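PDB 6ZXU: oxidoreductase, NAD-binding/iron-sulfur cluster-binding protein from Nitratireductor pacificus pht-3B, which probably removes halogens reductively from organohalide compounds, using a cobalamin cofactor and two [4Fe-4S] clusters. Local coordinates for residues F146-G151 against A177-I182; A169-M174 against Y388-D393. All blocks are in the same frame, centred on the assembly; numbering follows the deposited sequence.

Contact 1: F146-G151 against A177-I182; sequences FAVQFG and AEIAAI
The helical turn that brings Ile179 and Ala180 up to Phe146 is held by a backbone hydrogen bond from Ala181 N to Ala177 O, 2.9 Å long; no hydrogen bond joins the two segments, which meet mainly through apolar side chains. Ile179 lays its CG2 methyl over one face of the Phe146 ring in a CH-pi contact, 3.8 Å from the centroid and 24° off the ring normal. The methyl of Ile179 is displaced toward the rim, where CG2 comes within 3.5 Å of Phe146 CZ. Phe146 CZ also lies 4.1 Å from Ala180 CB, so the far end of the ring rests against two successive helix residues. Phe146 reaches them with CG set between its backbone N and carbonyl carbon (chi1 63°). Two residues on, Val148 also points at the helix, and its CG2 meets Ile179 CD1 at 3.9 Å; Ile179 thus uses one branch on the ring and the other on the valine. An alanine in place of Phe146 would probably open a gap beside Ile179 CG2 and Ala180 CB. Strand 142-149 lies between strands 121-126 and 232-239 of an antiparallel sheet, and helix 168-190 packs on it, the segment axes 10.1 Å apart and running roughly antiparallel, at 148°. Beyond this contact, Ala181 and Ile182 turn to helix 342-354.

Contact 2: A169-M174 against Y388-D393; sequences AARTDM and YYLGAD
A turn of helix 168-190 passes the C-terminal end of helix 376-390, with the CA atoms of Arg171 and Leu390 7.3 Å apart. Arg171 extends toward the helix end and grips one backbone oxygen with two nitrogens: NE and NH2 each donate to Tyr389 O, both at 2.9 Å. The acceptor sits at the guanidinium edge, close to its plane. A bend in the chain at chi2 (-95°) swings the group round to meet it. Arg171 CD lies over one face of the Tyr389 ring, 4.3 Å from its centroid, in a CH-pi contact; guanidinium and ring are inclined at 38°. Arg171 CB comes within 3.4 Å of Tyr389 OH, whose hydrogen bond is to Thr167. Helix 376-390 ends here in a Schellman motif: Gly391 takes a positive phi of 123°, which a side chain could hardly tolerate because its CB would press on the preceding carbonyl. The carbonyl that Arg171 holds, Tyr389 O, belongs to the last helical turn, and the positive charge would probably suit the negative end of the helix dipole. A water accepts a weak bond from Arg171 NH2 and donates to Tyr388 O at 2.9 Å. The other arm, Arg171 NH1, donates to Thr172 OG1 at 2.9 Å, which helps fix the group's rotation. Leu390 CD2 packs against Arg171 CG at 4.0 Å and, more loosely, Met174 CE; Val462 of helix 445-469 touches both Leu390 and Met174.

In the fold
Both contacts use helix 168-190, and their centres lie about 9 Å apart. Along the chain the segments alternate: 146-151, 169-174, 177-182, then 388-393 more than two hundred residues later. Contact 1 is local, joining the helix to the antiparallel sheet that holds strand 142-149. Contact 2 is long-range: helix 376-390 leads into strand 394-399, an outer strand of a second antiparallel sheet with the same 1-2-4-3 strand order. Helix 168-190 thus lies between the first sheet and the helix that leads into the second, and the region after that helix contributes residues to the cobalamin pocket. Arg171 ties the contacts together directly, with NH1 3.1 Å from Gln149 O, a probable hydrogen bond. Both contacts lie away from the cofactors.

Contact 1: F146-G151 against A177-I182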
ATOM      1  N   PHE A 146      14.124  14.008  -6.371  1.00 16.94           N
ATOM      2  CA  PHE A 146      14.123  12.640  -5.857  1.00 16.48           C
ATOM      3  C   PHE A 146      14.490  11.660  -6.911  1.00 17.93           C
ATOM      4  O   PHE A 146      14.286  11.896  -8.097  1.00 19.44           O
ATOM      5  CB  PHE A 146      12.830  12.289  -5.198  1.00 16.62           C
ATOM      6  CG  PHE A 146      11.674  12.317  -6.135  1.00 18.21           C
ATOM      7  CD1 PHE A 146      11.419  11.188  -6.939  1.00 20.99           C
ATOM      8  CD2 PHE A 146      10.826  13.390  -6.186  1.00 20.24           C
ATOM      9  CE1 PHE A 146      10.324  11.185  -7.771  1.00 21.47           C
ATOM     10  CE2 PHE A 146       9.750  13.411  -7.091  1.00 23.55           C
ATOM     11  CZ  PHE A 146       9.514  12.310  -7.907  1.00 21.09           C
ATOM     12  N   ALA A 147      15.089  10.546  -6.490  1.00 17.77           N
ATOM     13  CA  ALA A 147      15.503   9.458  -7.380  1.00 19.07           C
ATOM     14  C   ALA A 147      14.683   8.229  -6.967  1.00 19.77           C
ATOM     15  O   ALA A 147      14.365   8.003  -5.789  1.00 20.55           O
ATOM     16  CB  ALA A 147      16.963   9.142  -7.289  1.00 20.27           C
ATOM     17  N   VAL A 148      14.334   7.457  -7.945  1.00 18.19           N
ATOM     18  CA  VAL A 148      13.812   6.110  -7.697  1.00 18.93           C
ATOM     19  C   VAL A 148      14.792   5.131  -8.303  1.00 17.12           C
ATOM     20  O   VAL A 148      15.092   5.190  -9.499  1.00 19.49           O
ATOM     21  CB  VAL A 148      12.365   5.960  -8.296  1.00 16.69           C
ATOM     22  CG1 VAL A 148      11.874   4.491  -8.267  1.00 16.42           C
ATOM     23  CG2 VAL A 148      11.422   6.848  -7.567  1.00 17.30           C
ATOM     24  N   GLN A 149      15.209   4.134  -7.554  1.00 19.48           N
ATOM     25  CA  GLN A 149      16.096   3.096  -8.096  1.00 18.70           C
ATOM     26  C   GLN A 149      15.422   2.188  -9.112  1.00 19.85           C
ATOM     27  O   GLN A 149      14.249   1.897  -9.025  1.00 20.54           O
ATOM     28  CB  GLN A 149      16.684   2.237  -6.933  1.00 19.24           C
ATOM     29  CG  GLN A 149      17.825   1.368  -7.432  1.00 21.78           C
ATOM     30  CD  GLN A 149      18.706   0.710  -6.376  1.00 20.68           C
ATOM     31  OE1 GLN A 149      19.840   0.308  -6.663  1.00 19.89           O
ATOM     32  NE2 GLN A 149      18.178   0.531  -5.205  1.00 21.03           N
ATOM     33  N   PHE A 150      16.181   1.759 -10.111  1.00 20.15           N
ATOM     34  CA  PHE A 150      15.726   0.760 -11.040  1.00 22.48           C
ATOM     35  C   PHE A 150      15.268  -0.442 -10.281  1.00 21.30           C
ATOM     36  O   PHE A 150      15.850  -0.786  -9.254  1.00 22.16           O
ATOM     37  CB  PHE A 150      16.891   0.291 -11.968  1.00 21.83           C
ATOM     38  CG  PHE A 150      17.094   1.136 -13.193  1.00 20.48           C
ATOM     39  CD1 PHE A 150      16.571   2.368 -13.292  1.00 21.79           C
ATOM     40  CD2 PHE A 150      17.899   0.674 -14.227  1.00 24.06           C
ATOM     41  CE1 PHE A 150      16.790   3.167 -14.406  1.00 23.86           C
ATOM     42  CE2 PHE A 150      18.117   1.456 -15.345  1.00 21.99           C
ATOM     43  CZ  PHE A 150      17.568   2.727 -15.429  1.00 23.77           C
ATOM     44  N   GLY A 151      14.281  -1.132 -10.842  1.00 21.67           N
ATOM     45  CA  GLY A 151      13.861  -2.437 -10.298  1.00 20.75           C
ATOM     46  C   GLY A 151      14.866  -3.525 -10.570  1.00 22.55           C
ATOM     47  O   GLY A 151      15.598  -3.494 -11.565  1.00 19.00           O
ATOM     48  N   ALA A 177       6.964   9.957 -12.274  1.00 19.98           N
ATOM     49  CA  ALA A 177       5.847  10.810 -12.615  1.00 20.37           C
ATOM     50  C   ALA A 177       4.769  10.729 -11.592  1.00 19.99           C
ATOM     51  O   ALA A 177       4.170  11.686 -11.217  1.00 19.25           O
ATOM     52  CB  ALA A 177       5.327  10.402 -13.955  1.00 19.30           C
ATOM     53  N   GLU A 178       4.481   9.512 -11.159  1.00 24.09           N
ATOM     54  CA  GLU A 178       3.496   9.288 -10.124  1.00 20.87           C
ATOM     55  C   GLU A 178       3.804  10.079  -8.865  1.00 19.14           C
ATOM     56  O   GLU A 178       2.952  10.827  -8.347  1.00 20.49           O
ATOM     57  CB  GLU A 178       3.521   7.801  -9.757  1.00 26.57           C
ATOM     58  CG  GLU A 178       2.527   7.391  -8.680  1.00 29.75           C
ATOM     59  CD  GLU A 178       3.114   6.329  -7.712  1.00 39.90           C
ATOM     60  OE1 GLU A 178       3.329   5.145  -8.109  1.00 36.95           O
ATOM     61  OE2 GLU A 178       3.396   6.662  -6.513  1.00 41.80           O
ATOM     62  N   ILE A 179       5.003   9.908  -8.324  1.00 17.75           N
ATOM     63  CA  ILE A 179       5.427  10.621  -7.117  1.00 16.92           C
ATOM     64  C   ILE A 179       5.420  12.136  -7.340  1.00 15.20           C
ATOM     65  O   ILE A 179       4.907  12.889  -6.534  1.00 13.92           O
ATOM     66  CB  ILE A 179       6.833  10.143  -6.642  1.00 17.06           C
ATOM     67  CG1 ILE A 179       6.749   8.665  -6.292  1.00 19.88           C
ATOM     68  CG2 ILE A 179       7.318  11.015  -5.500  1.00 15.80           C
ATOM     69  CD1 ILE A 179       8.073   8.046  -5.932  1.00 21.05           C
ATOM     70  N   ALA A 180       5.944  12.599  -8.473  1.00 16.73           N
ATOM     71  CA  ALA A 180       5.957  14.072  -8.762  1.00 15.95           C
ATOM     72  C   ALA A 180       4.573  14.688  -8.853  1.00 16.89           C
ATOM     73  O   ALA A 180       4.357  15.800  -8.403  1.00 16.85           O
ATOM     74  CB  ALA A 180       6.728  14.333 -10.050  1.00 17.54           C
ATOM     75  N   ALA A 181       3.614  13.948  -9.431  1.00 16.15           N
ATOM     76  CA  ALA A 181       2.220  14.375  -9.543  1.00 17.64           C
ATOM     77  C   ALA A 181       1.562  14.452  -8.197  1.00 16.26           C
ATOM     78  O   ALA A 181       0.879  15.440  -7.912  1.00 16.26           O
ATOM     79  CB  ALA A 181       1.428  13.419 -10.428  1.00 19.42           C
ATOM     80  N   ILE A 182       1.869  13.504  -7.304  1.00 16.20           N
ATOM     81  CA  ILE A 182       1.231  13.485  -5.999  1.00 15.98           C
ATOM     82  C   ILE A 182       1.794  14.628  -5.151  1.00 17.95           C
ATOM     83  O   ILE A 182       1.055  15.335  -4.498  1.00 16.42           O
ATOM     84  CB  ILE A 182       1.415  12.117  -5.321  1.00 17.48           C
ATOM     85  CG1 ILE A 182       0.620  11.064  -6.045  1.00 18.48           C
ATOM     86  CG2 ILE A 182       0.943  12.236  -3.892  1.00 17.37           C
ATOM     87  CD1 ILE A 182       1.013   9.650  -5.634  1.00 20.84           C
TER

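Contact 2: A169-M174 against Y388-D393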
ATOM      1  N   ALA A 169      13.975   1.948 -17.367  1.00 22.00           N
ATOM      2  CA  ALA A 169      13.911   3.408 -17.356  1.00 21.93           C
ATOM      3  C   ALA A 169      12.524   3.914 -17.510  1.00 21.62           C
ATOM      4  O   ALA A 169      12.119   4.853 -16.850  1.00 23.09           O
ATOM      5  CB  ALA A 169      14.785   3.971 -18.463  1.00 23.04           C
ATOM      6  N   ALA A 170      11.737   3.259 -18.340  1.00 23.25           N
ATOM      7  CA  ALA A 170      10.288   3.607 -18.475  1.00 23.52           C
ATOM      8  C   ALA A 170       9.436   3.216 -17.255  1.00 21.14           C
ATOM      9  O   ALA A 170       8.622   3.973 -16.793  1.00 22.72           O
ATOM     10  CB  ALA A 170       9.716   2.949 -19.723  1.00 24.99           C
ATOM     11  N   ARG A 171       9.685   2.032 -16.709  1.00 23.92           N
ATOM     12  CA  ARG A 171       9.102   1.609 -15.438  1.00 20.42           C
ATOM     13  C   ARG A 171       9.440   2.610 -14.314  1.00 20.82           C
ATOM     14  O   ARG A 171       8.582   3.059 -13.579  1.00 20.09           O
ATOM     15  CB  ARG A 171       9.609   0.204 -15.111  1.00 23.04           C
ATOM     16  CG  ARG A 171       9.257  -0.388 -13.740  1.00 21.97           C
ATOM     17  CD  ARG A 171      10.409  -0.106 -12.815  1.00 21.69           C
ATOM     18  NE  ARG A 171      10.413  -0.758 -11.524  1.00 20.89           N
ATOM     19  CZ  ARG A 171      11.035  -0.253 -10.481  1.00 24.66           C
ATOM     20  NH1 ARG A 171      11.760   0.848 -10.583  1.00 23.15           N
ATOM     21  NH2 ARG A 171      11.022  -0.899  -9.340  1.00 29.94           N
ATOM     22  N   THR A 172      10.700   2.937 -14.189  1.00 22.08           N
ATOM     23  CA  THR A 172      11.117   3.854 -13.149  1.00 20.00           C
ATOM     24  C   THR A 172      10.665   5.300 -13.447  1.00 19.15           C
ATOM     25  O   THR A 172      10.258   6.012 -12.529  1.00 20.11           O
ATOM     26  CB  THR A 172      12.604   3.723 -12.959  1.00 19.13           C
ATOM     27  OG1 THR A 172      12.955   2.330 -12.799  1.00 18.37           O
ATOM     28  CG2 THR A 172      13.041   4.521 -11.758  1.00 18.17           C
ATOM     29  N   ASP A 173      10.685   5.722 -14.696  1.00 19.73           N
ATOM     30  CA  ASP A 173      10.020   7.004 -15.038  1.00 22.05           C
ATOM     31  C   ASP A 173       8.568   7.069 -14.616  1.00 22.37           C
ATOM     32  O   ASP A 173       8.087   8.103 -14.128  1.00 20.77           O
ATOM     33  CB  ASP A 173      10.149   7.337 -16.541  1.00 23.68           C
ATOM     34  CG  ASP A 173      11.497   7.929 -16.915  1.00 28.01           C
ATOM     35  OD1 ASP A 173      12.305   8.341 -16.015  1.00 28.74           O
ATOM     36  OD2 ASP A 173      11.789   7.961 -18.122  1.00 31.53           O
ATOM     37  N   MET A 174       7.822   6.006 -14.881  1.00 21.10           N
ATOM     38  CA  MET A 174       6.403   5.960 -14.432  1.00 21.13           C
ATOM     39  C   MET A 174       6.252   6.241 -12.935  1.00 18.23           C
ATOM     40  O   MET A 174       5.395   7.024 -12.492  1.00 19.34           O
ATOM     41  CB  MET A 174       5.791   4.567 -14.780  1.00 19.37           C
ATOM     42  CG  MET A 174       4.358   4.422 -14.353  1.00 22.25           C
ATOM     43  SD  MET A 174       3.787   2.673 -14.462  1.00 24.48           S
ATOM     44  CE  MET A 174       4.930   1.855 -13.282  1.00 25.75           C
ATOM     45  N   TYR A 388       6.889  -8.133  -8.444  1.00 17.28           N
ATOM     46  CA  TYR A 388       7.994  -7.675  -7.566  1.00 17.35           C
ATOM     47  C   TYR A 388       8.804  -6.574  -8.227  1.00 17.46           C
ATOM     48  O   TYR A 388       9.055  -5.530  -7.638  1.00 17.73           O
ATOM     49  CB  TYR A 388       8.842  -8.839  -7.093  1.00 16.59           C
ATOM     50  CG  TYR A 388       8.066  -9.784  -6.199  1.00 17.97           C
ATOM     51  CD1 TYR A 388       7.493  -9.337  -4.984  1.00 17.58           C
ATOM     52  CD2 TYR A 388       7.925 -11.104  -6.506  1.00 16.35           C
ATOM     53  CE1 TYR A 388       6.776 -10.182  -4.192  1.00 16.32           C
ATOM     54  CE2 TYR A 388       7.215 -11.990  -5.672  1.00 15.34           C
ATOM     55  CZ  TYR A 388       6.639 -11.524  -4.537  1.00 16.90           C
ATOM     56  OH  TYR A 388       5.930 -12.360  -3.685  1.00 17.72           O
ATOM     57  N   TYR A 389       9.000  -6.706  -9.528  1.00 18.07           N
ATOM     58  CA  TYR A 389       9.654  -5.684 -10.321  1.00 18.65           C
ATOM     59  C   TYR A 389       8.969  -4.353 -10.266  1.00 18.34           C
ATOM     60  O   TYR A 389       9.617  -3.301 -10.262  1.00 19.99           O
ATOM     61  CB  TYR A 389       9.730  -6.155 -11.809  1.00 20.48           C
ATOM     62  CG  TYR A 389      10.217  -5.149 -12.784  1.00 20.17           C
ATOM     63  CD1 TYR A 389      11.551  -4.663 -12.776  1.00 21.86           C
ATOM     64  CD2 TYR A 389       9.391  -4.699 -13.783  1.00 21.19           C
ATOM     65  CE1 TYR A 389      12.015  -3.776 -13.761  1.00 20.91           C
ATOM     66  CE2 TYR A 389       9.857  -3.841 -14.774  1.00 20.54           C
ATOM     67  CZ  TYR A 389      11.181  -3.383 -14.733  1.00 22.98           C
ATOM     68  OH  TYR A 389      11.571  -2.527 -15.709  1.00 23.11           O
ATOM     69  N   LEU A 390       7.651  -4.380 -10.286  1.00 17.78           N
ATOM     70  CA  LEU A 390       6.869  -3.167 -10.322  1.00 18.15           C
ATOM     71  C   LEU A 390       6.644  -2.608  -8.954  1.00 18.80           C
ATOM     72  O   LEU A 390       6.202  -1.472  -8.814  1.00 19.75           O
ATOM     73  CB  LEU A 390       5.503  -3.427 -11.016  1.00 18.79           C
ATOM     74  CG  LEU A 390       5.545  -3.798 -12.499  1.00 16.66           C
ATOM     75  CD1 LEU A 390       4.203  -4.319 -12.956  1.00 18.19           C
ATOM     76  CD2 LEU A 390       5.911  -2.533 -13.271  1.00 18.47           C
ATOM     77  N   GLY A 391       6.925  -3.364  -7.923  1.00 18.66           N
ATOM     78  CA  GLY A 391       6.882  -2.823  -6.530  1.00 17.99           C
ATOM     79  C   GLY A 391       5.975  -3.510  -5.534  1.00 17.53           C
ATOM     80  O   GLY A 391       5.751  -2.985  -4.447  1.00 18.32           O
ATOM     81  N   ALA A 392       5.384  -4.656  -5.894  1.00 16.01           N
ATOM     82  CA  ALA A 392       4.571  -5.379  -4.907  1.00 17.28           C
ATOM     83  C   ALA A 392       5.417  -5.891  -3.754  1.00 15.79           C
ATOM     84  O   ALA A 392       6.576  -6.213  -3.925  1.00 17.92           O
ATOM     85  CB  ALA A 392       3.826  -6.525  -5.592  1.00 18.46           C
ATOM     86  N   ASP A 393       4.849  -5.973  -2.560  1.00 14.12           N
ATOM     87  CA  ASP A 393       5.470  -6.630  -1.423  1.00 16.12           C
ATOM     88  C   ASP A 393       5.238  -8.158  -1.324  1.00 13.97           C
ATOM     89  O   ASP A 393       6.110  -8.865  -0.929  1.00 12.83           O
ATOM     90  CB  ASP A 393       5.054  -5.934  -0.118  1.00 15.45           C
ATOM     91  CG  ASP A 393       5.580  -4.404  -0.091  1.00 22.24           C
ATOM     92  OD1 ASP A 393       6.814  -4.215  -0.294  1.00 24.11           O
ATOM     93  OD2 ASP A 393       4.767  -3.433  -0.026  1.00 18.96           O
TER
HETATM   94  O   HOH W   1      10.793  -3.160  -7.388  1.00 33.08           O